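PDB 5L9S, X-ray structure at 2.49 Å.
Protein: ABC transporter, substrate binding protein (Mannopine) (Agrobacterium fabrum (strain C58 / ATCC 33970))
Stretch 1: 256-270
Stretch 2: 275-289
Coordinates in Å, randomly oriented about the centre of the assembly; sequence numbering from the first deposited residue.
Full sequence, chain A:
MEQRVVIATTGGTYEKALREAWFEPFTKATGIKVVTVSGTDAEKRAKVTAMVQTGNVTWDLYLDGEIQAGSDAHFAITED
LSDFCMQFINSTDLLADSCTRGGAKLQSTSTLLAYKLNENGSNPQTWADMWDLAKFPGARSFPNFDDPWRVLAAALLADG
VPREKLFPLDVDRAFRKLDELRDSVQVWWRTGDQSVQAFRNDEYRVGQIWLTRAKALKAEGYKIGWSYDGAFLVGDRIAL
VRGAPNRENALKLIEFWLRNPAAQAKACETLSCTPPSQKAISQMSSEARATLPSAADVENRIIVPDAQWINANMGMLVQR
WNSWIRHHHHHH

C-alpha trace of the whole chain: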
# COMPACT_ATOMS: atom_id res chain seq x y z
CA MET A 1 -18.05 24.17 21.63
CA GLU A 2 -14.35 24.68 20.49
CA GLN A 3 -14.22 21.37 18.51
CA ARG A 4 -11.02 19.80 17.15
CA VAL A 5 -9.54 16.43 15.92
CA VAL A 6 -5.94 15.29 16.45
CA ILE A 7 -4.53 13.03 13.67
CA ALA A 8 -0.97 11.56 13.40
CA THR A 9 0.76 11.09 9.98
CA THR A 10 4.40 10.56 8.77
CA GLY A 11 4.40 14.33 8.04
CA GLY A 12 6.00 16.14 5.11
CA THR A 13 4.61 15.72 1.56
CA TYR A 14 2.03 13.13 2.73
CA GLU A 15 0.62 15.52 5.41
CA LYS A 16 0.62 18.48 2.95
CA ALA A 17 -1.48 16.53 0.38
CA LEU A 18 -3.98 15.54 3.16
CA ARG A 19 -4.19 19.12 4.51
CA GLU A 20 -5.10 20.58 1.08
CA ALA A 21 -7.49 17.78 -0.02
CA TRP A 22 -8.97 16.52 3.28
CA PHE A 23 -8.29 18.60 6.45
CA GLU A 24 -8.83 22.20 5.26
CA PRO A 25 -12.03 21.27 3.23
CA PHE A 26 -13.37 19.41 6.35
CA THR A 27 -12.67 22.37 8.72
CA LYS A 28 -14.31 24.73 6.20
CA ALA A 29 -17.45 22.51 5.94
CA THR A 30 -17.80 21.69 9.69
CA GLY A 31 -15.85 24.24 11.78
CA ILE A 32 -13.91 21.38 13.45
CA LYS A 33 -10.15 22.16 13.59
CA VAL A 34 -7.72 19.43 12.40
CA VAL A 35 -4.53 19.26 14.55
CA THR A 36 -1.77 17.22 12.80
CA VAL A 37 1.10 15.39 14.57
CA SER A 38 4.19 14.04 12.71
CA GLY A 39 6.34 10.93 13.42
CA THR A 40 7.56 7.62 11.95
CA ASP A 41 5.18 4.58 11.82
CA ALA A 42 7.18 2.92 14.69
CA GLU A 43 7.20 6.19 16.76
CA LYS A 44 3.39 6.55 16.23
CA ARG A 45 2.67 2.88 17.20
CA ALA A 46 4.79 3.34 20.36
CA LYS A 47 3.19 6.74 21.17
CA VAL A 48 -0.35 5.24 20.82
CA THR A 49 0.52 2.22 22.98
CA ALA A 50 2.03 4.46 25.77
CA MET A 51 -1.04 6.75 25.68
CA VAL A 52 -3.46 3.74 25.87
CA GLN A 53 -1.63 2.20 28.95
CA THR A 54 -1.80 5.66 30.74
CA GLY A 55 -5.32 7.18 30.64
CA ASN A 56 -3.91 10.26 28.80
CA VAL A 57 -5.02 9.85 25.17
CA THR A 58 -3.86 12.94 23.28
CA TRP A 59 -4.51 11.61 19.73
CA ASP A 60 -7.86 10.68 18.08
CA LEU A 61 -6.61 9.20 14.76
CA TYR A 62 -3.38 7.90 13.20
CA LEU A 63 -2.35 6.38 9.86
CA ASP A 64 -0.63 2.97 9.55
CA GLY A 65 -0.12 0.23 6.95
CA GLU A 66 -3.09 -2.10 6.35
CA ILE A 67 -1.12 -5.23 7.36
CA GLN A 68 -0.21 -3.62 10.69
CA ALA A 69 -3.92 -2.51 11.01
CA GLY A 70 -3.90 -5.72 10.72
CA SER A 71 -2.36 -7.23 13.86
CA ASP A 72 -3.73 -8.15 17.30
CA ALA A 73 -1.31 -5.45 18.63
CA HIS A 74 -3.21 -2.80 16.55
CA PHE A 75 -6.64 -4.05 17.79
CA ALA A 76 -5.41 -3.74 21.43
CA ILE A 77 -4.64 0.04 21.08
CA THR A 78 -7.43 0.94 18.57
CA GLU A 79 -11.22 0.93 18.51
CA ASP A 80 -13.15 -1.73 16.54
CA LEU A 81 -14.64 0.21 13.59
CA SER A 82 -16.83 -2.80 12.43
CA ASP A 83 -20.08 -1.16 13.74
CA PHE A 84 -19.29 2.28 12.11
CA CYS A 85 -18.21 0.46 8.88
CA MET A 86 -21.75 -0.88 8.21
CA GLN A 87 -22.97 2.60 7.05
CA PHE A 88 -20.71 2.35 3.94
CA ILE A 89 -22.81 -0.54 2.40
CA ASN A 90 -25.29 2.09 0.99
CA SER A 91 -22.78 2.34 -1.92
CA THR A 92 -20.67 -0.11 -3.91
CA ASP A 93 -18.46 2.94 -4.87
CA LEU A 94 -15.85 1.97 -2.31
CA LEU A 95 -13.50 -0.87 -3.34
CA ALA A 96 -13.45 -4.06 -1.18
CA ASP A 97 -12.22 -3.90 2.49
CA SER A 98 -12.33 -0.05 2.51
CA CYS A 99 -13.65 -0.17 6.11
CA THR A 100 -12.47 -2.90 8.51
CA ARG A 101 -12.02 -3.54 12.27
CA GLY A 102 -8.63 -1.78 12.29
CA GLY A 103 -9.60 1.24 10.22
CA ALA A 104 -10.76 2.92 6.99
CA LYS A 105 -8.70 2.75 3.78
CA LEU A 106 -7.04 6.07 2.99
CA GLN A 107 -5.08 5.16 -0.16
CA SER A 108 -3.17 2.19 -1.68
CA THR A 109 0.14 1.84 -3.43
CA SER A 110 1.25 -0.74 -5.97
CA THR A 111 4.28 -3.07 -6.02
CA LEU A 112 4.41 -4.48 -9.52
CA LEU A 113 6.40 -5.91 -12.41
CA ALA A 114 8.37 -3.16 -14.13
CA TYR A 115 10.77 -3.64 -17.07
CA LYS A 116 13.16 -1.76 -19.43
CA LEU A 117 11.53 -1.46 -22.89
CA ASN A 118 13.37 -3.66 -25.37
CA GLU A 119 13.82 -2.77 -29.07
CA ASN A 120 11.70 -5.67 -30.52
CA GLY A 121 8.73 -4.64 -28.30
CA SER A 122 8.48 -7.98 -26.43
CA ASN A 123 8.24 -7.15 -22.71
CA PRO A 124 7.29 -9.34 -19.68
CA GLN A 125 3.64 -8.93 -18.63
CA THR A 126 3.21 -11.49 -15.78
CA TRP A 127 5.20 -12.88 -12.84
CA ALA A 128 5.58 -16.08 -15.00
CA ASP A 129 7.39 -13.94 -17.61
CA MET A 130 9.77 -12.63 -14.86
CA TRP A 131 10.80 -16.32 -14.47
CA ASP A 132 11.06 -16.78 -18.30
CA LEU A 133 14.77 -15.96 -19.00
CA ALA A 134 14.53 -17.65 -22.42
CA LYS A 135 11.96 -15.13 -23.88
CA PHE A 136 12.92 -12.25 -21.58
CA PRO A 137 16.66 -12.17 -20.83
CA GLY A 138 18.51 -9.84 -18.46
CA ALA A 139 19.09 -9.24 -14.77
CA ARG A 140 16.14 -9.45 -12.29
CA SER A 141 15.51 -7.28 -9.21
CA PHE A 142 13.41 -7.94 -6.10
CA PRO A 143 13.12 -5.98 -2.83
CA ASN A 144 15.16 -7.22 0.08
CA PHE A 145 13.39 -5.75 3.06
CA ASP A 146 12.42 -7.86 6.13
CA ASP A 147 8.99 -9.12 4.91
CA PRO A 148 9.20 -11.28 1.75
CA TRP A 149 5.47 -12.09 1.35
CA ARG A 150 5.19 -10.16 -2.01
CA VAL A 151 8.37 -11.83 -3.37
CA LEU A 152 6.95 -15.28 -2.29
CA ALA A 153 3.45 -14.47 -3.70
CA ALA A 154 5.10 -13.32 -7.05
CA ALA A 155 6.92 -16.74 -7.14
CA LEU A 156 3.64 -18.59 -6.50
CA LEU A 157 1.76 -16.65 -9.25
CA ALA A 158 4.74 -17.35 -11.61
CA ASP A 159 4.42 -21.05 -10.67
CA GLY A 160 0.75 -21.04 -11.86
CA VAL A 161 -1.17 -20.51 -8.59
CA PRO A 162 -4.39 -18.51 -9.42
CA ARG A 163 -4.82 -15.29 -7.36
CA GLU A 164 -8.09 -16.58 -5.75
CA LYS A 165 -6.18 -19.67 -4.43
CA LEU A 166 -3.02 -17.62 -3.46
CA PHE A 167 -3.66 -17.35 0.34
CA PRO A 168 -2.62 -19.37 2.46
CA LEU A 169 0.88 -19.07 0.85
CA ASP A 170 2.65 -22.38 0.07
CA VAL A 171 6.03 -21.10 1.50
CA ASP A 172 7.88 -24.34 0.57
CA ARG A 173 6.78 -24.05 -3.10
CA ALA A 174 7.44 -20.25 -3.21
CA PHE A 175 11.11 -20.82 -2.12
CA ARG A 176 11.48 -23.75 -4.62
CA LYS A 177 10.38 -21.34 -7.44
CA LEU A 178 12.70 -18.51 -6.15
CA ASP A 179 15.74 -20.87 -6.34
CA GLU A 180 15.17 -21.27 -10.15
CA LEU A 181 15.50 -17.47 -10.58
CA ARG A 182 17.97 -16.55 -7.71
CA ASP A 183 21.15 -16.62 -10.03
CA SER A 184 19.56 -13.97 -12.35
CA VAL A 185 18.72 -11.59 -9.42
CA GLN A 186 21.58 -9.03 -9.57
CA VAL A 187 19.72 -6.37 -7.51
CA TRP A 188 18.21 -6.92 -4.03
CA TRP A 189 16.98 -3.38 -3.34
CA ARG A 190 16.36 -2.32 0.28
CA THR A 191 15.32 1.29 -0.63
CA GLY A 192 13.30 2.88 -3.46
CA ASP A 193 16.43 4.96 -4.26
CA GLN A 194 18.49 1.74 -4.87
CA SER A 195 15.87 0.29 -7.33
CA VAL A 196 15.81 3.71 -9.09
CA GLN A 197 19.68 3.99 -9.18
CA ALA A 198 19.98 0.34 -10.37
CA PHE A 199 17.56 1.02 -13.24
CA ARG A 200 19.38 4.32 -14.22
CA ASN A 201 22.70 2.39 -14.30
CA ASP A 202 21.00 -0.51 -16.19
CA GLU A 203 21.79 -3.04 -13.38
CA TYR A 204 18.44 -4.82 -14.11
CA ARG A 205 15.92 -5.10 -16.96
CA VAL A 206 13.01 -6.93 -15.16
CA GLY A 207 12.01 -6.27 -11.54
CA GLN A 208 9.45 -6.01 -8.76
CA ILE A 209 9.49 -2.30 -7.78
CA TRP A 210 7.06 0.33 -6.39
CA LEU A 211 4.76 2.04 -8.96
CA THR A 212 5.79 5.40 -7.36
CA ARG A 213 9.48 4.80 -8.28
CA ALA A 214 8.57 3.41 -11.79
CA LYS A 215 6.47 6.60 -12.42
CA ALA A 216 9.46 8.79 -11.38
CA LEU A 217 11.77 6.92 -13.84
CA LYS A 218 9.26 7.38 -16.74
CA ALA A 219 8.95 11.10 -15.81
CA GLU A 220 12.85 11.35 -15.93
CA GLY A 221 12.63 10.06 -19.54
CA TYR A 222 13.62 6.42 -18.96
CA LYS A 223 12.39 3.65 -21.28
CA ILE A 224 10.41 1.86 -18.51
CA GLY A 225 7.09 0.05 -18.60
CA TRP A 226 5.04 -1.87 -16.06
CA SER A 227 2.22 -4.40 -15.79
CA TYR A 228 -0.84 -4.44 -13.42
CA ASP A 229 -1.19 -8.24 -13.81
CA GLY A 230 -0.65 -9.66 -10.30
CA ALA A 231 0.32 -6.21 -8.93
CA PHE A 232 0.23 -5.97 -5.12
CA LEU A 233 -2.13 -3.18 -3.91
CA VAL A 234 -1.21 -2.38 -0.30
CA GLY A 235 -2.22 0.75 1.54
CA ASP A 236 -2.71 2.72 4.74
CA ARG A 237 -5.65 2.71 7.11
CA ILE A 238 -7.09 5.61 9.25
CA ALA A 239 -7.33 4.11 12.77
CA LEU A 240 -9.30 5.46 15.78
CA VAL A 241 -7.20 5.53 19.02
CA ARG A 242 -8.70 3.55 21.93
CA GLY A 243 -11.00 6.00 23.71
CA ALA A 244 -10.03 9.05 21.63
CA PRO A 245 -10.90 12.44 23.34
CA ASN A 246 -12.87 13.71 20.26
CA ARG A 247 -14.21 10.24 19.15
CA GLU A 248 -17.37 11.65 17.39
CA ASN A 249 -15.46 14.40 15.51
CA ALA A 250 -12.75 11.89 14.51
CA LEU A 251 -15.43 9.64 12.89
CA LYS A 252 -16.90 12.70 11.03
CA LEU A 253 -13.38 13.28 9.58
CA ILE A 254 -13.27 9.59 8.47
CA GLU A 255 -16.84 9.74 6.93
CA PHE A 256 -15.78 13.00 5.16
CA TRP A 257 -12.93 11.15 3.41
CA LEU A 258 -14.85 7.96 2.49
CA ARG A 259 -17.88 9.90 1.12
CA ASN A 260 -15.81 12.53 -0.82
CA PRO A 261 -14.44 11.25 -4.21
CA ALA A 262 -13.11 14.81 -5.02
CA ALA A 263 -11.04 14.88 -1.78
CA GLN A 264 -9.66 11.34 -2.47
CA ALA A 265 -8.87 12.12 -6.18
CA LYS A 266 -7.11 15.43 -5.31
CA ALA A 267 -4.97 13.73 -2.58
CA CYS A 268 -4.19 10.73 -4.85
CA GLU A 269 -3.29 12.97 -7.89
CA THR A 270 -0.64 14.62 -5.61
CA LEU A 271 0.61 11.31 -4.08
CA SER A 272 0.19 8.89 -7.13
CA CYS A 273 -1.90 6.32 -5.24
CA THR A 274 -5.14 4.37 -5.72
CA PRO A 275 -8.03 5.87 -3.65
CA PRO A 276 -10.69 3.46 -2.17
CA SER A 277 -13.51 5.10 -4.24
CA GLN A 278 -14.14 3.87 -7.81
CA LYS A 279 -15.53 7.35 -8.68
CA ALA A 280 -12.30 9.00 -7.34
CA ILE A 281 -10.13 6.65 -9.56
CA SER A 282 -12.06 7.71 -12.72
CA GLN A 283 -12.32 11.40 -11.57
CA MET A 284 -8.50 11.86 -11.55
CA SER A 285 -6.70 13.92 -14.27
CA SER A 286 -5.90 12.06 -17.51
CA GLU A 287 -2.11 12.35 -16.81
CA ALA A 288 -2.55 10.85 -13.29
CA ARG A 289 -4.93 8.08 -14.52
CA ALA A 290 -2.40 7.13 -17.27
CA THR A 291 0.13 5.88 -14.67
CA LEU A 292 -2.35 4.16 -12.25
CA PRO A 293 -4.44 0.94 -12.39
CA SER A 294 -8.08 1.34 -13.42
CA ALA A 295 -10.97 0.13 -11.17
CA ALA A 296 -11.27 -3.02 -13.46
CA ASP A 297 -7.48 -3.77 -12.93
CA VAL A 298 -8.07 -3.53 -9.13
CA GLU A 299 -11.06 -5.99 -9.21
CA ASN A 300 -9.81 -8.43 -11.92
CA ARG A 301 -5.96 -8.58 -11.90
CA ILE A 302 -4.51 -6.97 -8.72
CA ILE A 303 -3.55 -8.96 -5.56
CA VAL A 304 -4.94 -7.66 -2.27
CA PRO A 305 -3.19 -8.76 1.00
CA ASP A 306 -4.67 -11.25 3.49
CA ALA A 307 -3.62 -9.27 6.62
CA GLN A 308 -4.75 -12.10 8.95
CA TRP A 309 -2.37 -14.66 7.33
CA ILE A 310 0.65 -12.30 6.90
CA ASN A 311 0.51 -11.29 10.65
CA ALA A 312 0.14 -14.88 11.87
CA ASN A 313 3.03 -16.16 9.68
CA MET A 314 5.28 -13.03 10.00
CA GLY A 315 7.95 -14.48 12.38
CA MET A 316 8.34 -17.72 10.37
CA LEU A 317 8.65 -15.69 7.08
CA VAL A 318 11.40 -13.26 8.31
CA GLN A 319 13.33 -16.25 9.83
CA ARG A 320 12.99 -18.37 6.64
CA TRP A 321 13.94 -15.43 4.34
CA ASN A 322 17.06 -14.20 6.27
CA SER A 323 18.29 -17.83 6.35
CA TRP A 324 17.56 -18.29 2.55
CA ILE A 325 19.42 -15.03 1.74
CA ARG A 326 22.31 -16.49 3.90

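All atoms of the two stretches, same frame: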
# COMPACT_ATOMS: atom_id res chain seq x y z
N PHE A 256 -16.08 11.94 6.13
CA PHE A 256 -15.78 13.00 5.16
C PHE A 256 -14.91 12.49 4.03
O PHE A 256 -15.18 12.81 2.89
CB PHE A 256 -15.11 14.23 5.84
CG PHE A 256 -14.94 15.43 4.92
CD1 PHE A 256 -16.00 16.30 4.69
CD2 PHE A 256 -13.74 15.66 4.27
CE1 PHE A 256 -15.85 17.39 3.82
CE2 PHE A 256 -13.59 16.75 3.40
CZ PHE A 256 -14.64 17.61 3.19
N TRP A 257 -13.86 11.73 4.36
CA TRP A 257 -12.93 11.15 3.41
C TRP A 257 -13.60 10.08 2.56
O TRP A 257 -13.53 10.14 1.33
CB TRP A 257 -11.71 10.57 4.15
CG TRP A 257 -10.78 9.80 3.25
CD1 TRP A 257 -10.73 8.44 3.08
CD2 TRP A 257 -9.82 10.35 2.35
NE1 TRP A 257 -9.81 8.11 2.12
CE2 TRP A 257 -9.23 9.27 1.65
CE3 TRP A 257 -9.41 11.66 2.04
CZ2 TRP A 257 -8.21 9.45 0.71
CZ3 TRP A 257 -8.40 11.84 1.12
CH2 TRP A 257 -7.78 10.74 0.49
N LEU A 258 -14.23 9.07 3.21
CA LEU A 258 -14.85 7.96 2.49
C LEU A 258 -15.98 8.38 1.53
O LEU A 258 -16.13 7.78 0.45
CB LEU A 258 -15.32 6.86 3.46
CG LEU A 258 -14.21 6.04 4.09
CD1 LEU A 258 -14.74 5.21 5.23
CD2 LEU A 258 -13.42 5.19 3.02
N ARG A 259 -16.74 9.42 1.91
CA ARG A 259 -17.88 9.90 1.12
C ARG A 259 -17.53 11.01 0.13
O ARG A 259 -18.42 11.44 -0.61
CB ARG A 259 -19.03 10.32 2.05
CG ARG A 259 -19.58 9.18 2.90
CD ARG A 259 -21.01 9.40 3.34
NE ARG A 259 -21.77 8.14 3.29
CZ ARG A 259 -22.11 7.43 4.35
NH1 ARG A 259 -22.80 6.31 4.22
NH2 ARG A 259 -21.79 7.86 5.57
N ASN A 260 -16.25 11.45 0.07
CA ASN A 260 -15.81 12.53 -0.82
C ASN A 260 -14.85 12.09 -1.95
O ASN A 260 -13.64 12.16 -1.76
CB ASN A 260 -15.21 13.71 -0.03
CG ASN A 260 -15.38 15.05 -0.69
OD1 ASN A 260 -14.77 15.38 -1.72
ND2 ASN A 260 -16.27 15.86 -0.14
N PRO A 261 -15.35 11.67 -3.13
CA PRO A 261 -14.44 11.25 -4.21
C PRO A 261 -13.48 12.36 -4.69
O PRO A 261 -12.37 12.05 -5.11
CB PRO A 261 -15.39 10.78 -5.32
CG PRO A 261 -16.67 10.47 -4.63
CD PRO A 261 -16.76 11.50 -3.54
N ALA A 262 -13.90 13.64 -4.61
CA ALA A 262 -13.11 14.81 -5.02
C ALA A 262 -11.88 14.98 -4.13
O ALA A 262 -10.79 15.25 -4.63
CB ALA A 262 -13.96 16.06 -5.00
N ALA A 263 -12.08 14.80 -2.80
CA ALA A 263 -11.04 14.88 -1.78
C ALA A 263 -10.01 13.77 -2.03
O ALA A 263 -8.82 14.06 -2.16
CB ALA A 263 -11.67 14.71 -0.39
N GLN A 264 -10.48 12.52 -2.19
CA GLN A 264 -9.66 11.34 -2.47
C GLN A 264 -8.86 11.48 -3.76
O GLN A 264 -7.68 11.17 -3.75
CB GLN A 264 -10.51 10.06 -2.54
CG GLN A 264 -11.30 9.74 -1.28
CD GLN A 264 -12.06 8.47 -1.48
OE1 GLN A 264 -13.19 8.28 -1.00
NE2 GLN A 264 -11.51 7.61 -2.29
N ALA A 265 -9.49 11.94 -4.87
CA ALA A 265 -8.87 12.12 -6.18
C ALA A 265 -7.80 13.22 -6.14
O ALA A 265 -6.73 13.05 -6.74
CB ALA A 265 -9.93 12.47 -7.21
N LYS A 266 -8.06 14.33 -5.43
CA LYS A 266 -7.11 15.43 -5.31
C LYS A 266 -5.86 14.93 -4.55
O LYS A 266 -4.74 15.12 -5.04
CB LYS A 266 -7.76 16.64 -4.61
CG LYS A 266 -6.88 17.87 -4.53
CD LYS A 266 -7.51 18.98 -3.71
CE LYS A 266 -6.51 20.01 -3.23
NZ LYS A 266 -5.76 20.65 -4.34
N ALA A 267 -6.06 14.28 -3.38
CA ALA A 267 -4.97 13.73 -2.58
C ALA A 267 -4.18 12.64 -3.34
O ALA A 267 -2.95 12.63 -3.29
CB ALA A 267 -5.50 13.19 -1.25
N CYS A 268 -4.87 11.79 -4.10
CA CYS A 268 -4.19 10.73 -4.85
C CYS A 268 -3.57 11.19 -6.18
O CYS A 268 -2.67 10.51 -6.68
CB CYS A 268 -5.07 9.50 -5.02
SG CYS A 268 -5.28 8.56 -3.47
N GLU A 269 -3.95 12.38 -6.70
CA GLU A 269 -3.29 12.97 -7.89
C GLU A 269 -1.89 13.42 -7.42
O GLU A 269 -0.89 13.09 -8.05
CB GLU A 269 -4.06 14.19 -8.44
CG GLU A 269 -5.09 13.89 -9.53
CD GLU A 269 -6.23 14.89 -9.61
OE1 GLU A 269 -5.98 16.10 -9.42
OE2 GLU A 269 -7.39 14.46 -9.83
N THR A 270 -1.84 14.10 -6.26
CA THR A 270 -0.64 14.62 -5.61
C THR A 270 0.34 13.49 -5.23
O THR A 270 1.54 13.62 -5.48
CB THR A 270 -1.05 15.41 -4.34
OG1 THR A 270 -2.09 16.35 -4.63
CG2 THR A 270 0.13 16.09 -3.66
N PRO A 275 -7.07 5.60 -4.74
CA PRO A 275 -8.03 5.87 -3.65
C PRO A 275 -9.05 4.73 -3.50
O PRO A 275 -9.25 4.01 -4.49
CB PRO A 275 -8.70 7.19 -4.09
CG PRO A 275 -8.59 7.19 -5.56
CD PRO A 275 -7.38 6.38 -5.95
N PRO A 276 -9.72 4.57 -2.31
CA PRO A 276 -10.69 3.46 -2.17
C PRO A 276 -11.98 3.59 -2.99
O PRO A 276 -12.68 2.61 -3.15
CB PRO A 276 -10.97 3.45 -0.65
CG PRO A 276 -10.78 4.86 -0.23
CD PRO A 276 -9.59 5.31 -1.04
N SER A 277 -12.31 4.81 -3.46
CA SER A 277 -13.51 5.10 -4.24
C SER A 277 -13.27 4.83 -5.72
O SER A 277 -12.25 5.25 -6.26
CB SER A 277 -13.95 6.54 -3.99
OG SER A 277 -15.01 6.97 -4.83
N GLN A 278 -14.20 4.15 -6.37
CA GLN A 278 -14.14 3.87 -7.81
C GLN A 278 -14.39 5.15 -8.62
O GLN A 278 -13.78 5.33 -9.69
CB GLN A 278 -15.12 2.77 -8.16
CG GLN A 278 -14.68 1.44 -7.55
CD GLN A 278 -15.54 0.31 -8.01
OE1 GLN A 278 -15.49 -0.11 -9.18
NE2 GLN A 278 -16.35 -0.21 -7.10
N LYS A 279 -15.23 6.06 -8.09
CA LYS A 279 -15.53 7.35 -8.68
C LYS A 279 -14.29 8.22 -8.65
O LYS A 279 -14.03 8.88 -9.65
CB LYS A 279 -16.71 8.05 -7.95
CG LYS A 279 -17.30 9.25 -8.69
CD LYS A 279 -18.82 9.27 -8.60
CE LYS A 279 -19.46 9.80 -9.87
NZ LYS A 279 -19.54 11.29 -9.89
N ALA A 280 -13.54 8.22 -7.52
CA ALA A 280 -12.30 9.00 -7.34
C ALA A 280 -11.24 8.55 -8.34
O ALA A 280 -10.61 9.43 -8.93
CB ALA A 280 -11.79 8.88 -5.92
N ILE A 281 -11.08 7.22 -8.58
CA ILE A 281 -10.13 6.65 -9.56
C ILE A 281 -10.40 7.25 -10.96
O ILE A 281 -9.47 7.72 -11.61
CB ILE A 281 -10.12 5.08 -9.60
CG1 ILE A 281 -9.49 4.47 -8.35
CG2 ILE A 281 -9.41 4.54 -10.85
CD1 ILE A 281 -9.97 3.06 -8.00
N SER A 282 -11.66 7.22 -11.40
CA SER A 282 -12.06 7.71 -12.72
C SER A 282 -12.06 9.25 -12.83
O SER A 282 -11.89 9.78 -13.92
CB SER A 282 -13.42 7.16 -13.08
OG SER A 282 -14.40 7.63 -12.17
N GLN A 283 -12.26 9.94 -11.70
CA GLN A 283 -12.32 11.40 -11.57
C GLN A 283 -10.95 12.07 -11.64
O GLN A 283 -10.90 13.31 -11.72
CB GLN A 283 -12.93 11.74 -10.21
CG GLN A 283 -14.07 12.72 -10.25
CD GLN A 283 -14.63 12.88 -8.86
OE1 GLN A 283 -15.75 12.48 -8.57
NE2 GLN A 283 -13.83 13.46 -7.98
N MET A 284 -9.85 11.30 -11.52
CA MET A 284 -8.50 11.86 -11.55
C MET A 284 -8.13 12.36 -12.93
O MET A 284 -8.69 11.89 -13.92
CB MET A 284 -7.46 10.87 -11.00
CG MET A 284 -7.52 10.73 -9.49
SD MET A 284 -6.42 9.56 -8.65
CE MET A 284 -6.73 8.08 -9.54
N SER A 285 -7.19 13.34 -13.01
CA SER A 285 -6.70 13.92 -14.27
C SER A 285 -6.21 12.83 -15.20
O SER A 285 -5.73 11.80 -14.72
CB SER A 285 -5.59 14.92 -14.00
OG SER A 285 -4.37 14.29 -13.65
N SER A 286 -6.32 13.04 -16.51
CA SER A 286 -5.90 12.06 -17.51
C SER A 286 -4.45 11.60 -17.31
O SER A 286 -4.17 10.40 -17.35
CB SER A 286 -6.10 12.60 -18.92
OG SER A 286 -7.48 12.85 -19.17
N GLU A 287 -3.55 12.56 -17.04
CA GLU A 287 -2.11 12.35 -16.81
C GLU A 287 -1.85 11.46 -15.60
O GLU A 287 -0.96 10.62 -15.64
CB GLU A 287 -1.31 13.69 -16.71
CG GLU A 287 -2.12 14.98 -16.57
CD GLU A 287 -2.74 15.54 -17.83
OE1 GLU A 287 -3.82 16.18 -17.72
OE2 GLU A 287 -2.17 15.36 -18.93
N ALA A 288 -2.65 11.65 -14.52
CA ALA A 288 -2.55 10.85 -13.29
C ALA A 288 -3.06 9.45 -13.59
O ALA A 288 -2.31 8.49 -13.42
CB ALA A 288 -3.33 11.50 -12.16
N ARG A 289 -4.28 9.34 -14.13
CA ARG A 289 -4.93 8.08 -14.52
C ARG A 289 -4.07 7.18 -15.40
O ARG A 289 -4.08 5.97 -15.22
CB ARG A 289 -6.25 8.36 -15.22
CG ARG A 289 -7.43 8.42 -14.30
CD ARG A 289 -8.67 8.11 -15.08
NE ARG A 289 -9.34 9.33 -15.54
CZ ARG A 289 -9.15 9.91 -16.73
NH1 ARG A 289 -8.29 9.39 -17.60
NH2 ARG A 289 -9.81 11.01 -17.05

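Stretch 2 packs along helix 261-270 with small, mostly apolar contacts, and the two stretches together bury 628 Å². Pro275 opens the contact: the apolar ring packs on the sulfur of Cys268, with Pro275 CB 3.7 Å from Cys268 SG, an atom already bonded covalently elsewhere in the structure. Pro276 turns its ring to the preceding helix, where its CG sits 4.2 Å from Leu258 CD2 and 4.1 Å from Trp257 NE1, meeting the indole obliquely. Rigid rings suit this buried loop, since they fill space and have no backbone NH to satisfy.

Ser277 sits just before helix 278-283, at its N-cap. Ser277 OG accepts a weak capping bond from Ala280 N (3.3 Å) while also lying 3.9 Å from Pro261 CB, so one small residue both caps and packs. Beyond it, Lys279 lays its CB 4.0 Å from Pro261 CB but leads its amine end away, as an exposed lysine can.

Ala280 marks the tightest approach of the backbones, with its CA 4.4 Å from Pro261 CA. Ala280 CB touches Pro261 O at 3.3 Å and lies 3.8 Å from Gln264 CB and 4.2 Å from Ala265 CB; a methyl suits so narrow a gap. The helix axes come within 8.1 Å and cross at -50°. One turn on, Gln283 spreads its extended side chain at the exposed margin, its NE2 3.3 Å from Ala262 CA.

Just past the helix, Met284 continues the apolar contact: its CG lies 3.7 Å from Ala265 CB and its SD 3.9 Å from Cys268 CB, the unbranched thioether reaching both residues. Ser285 N gives a weak hydrogen bond to Glu269 OE2 (3.4 Å), while Ser285 OG caps the next helix through Ala288 N (3.3 Å). Ala288 closes the contact, its CB 4.0 Å from Glu269 CG.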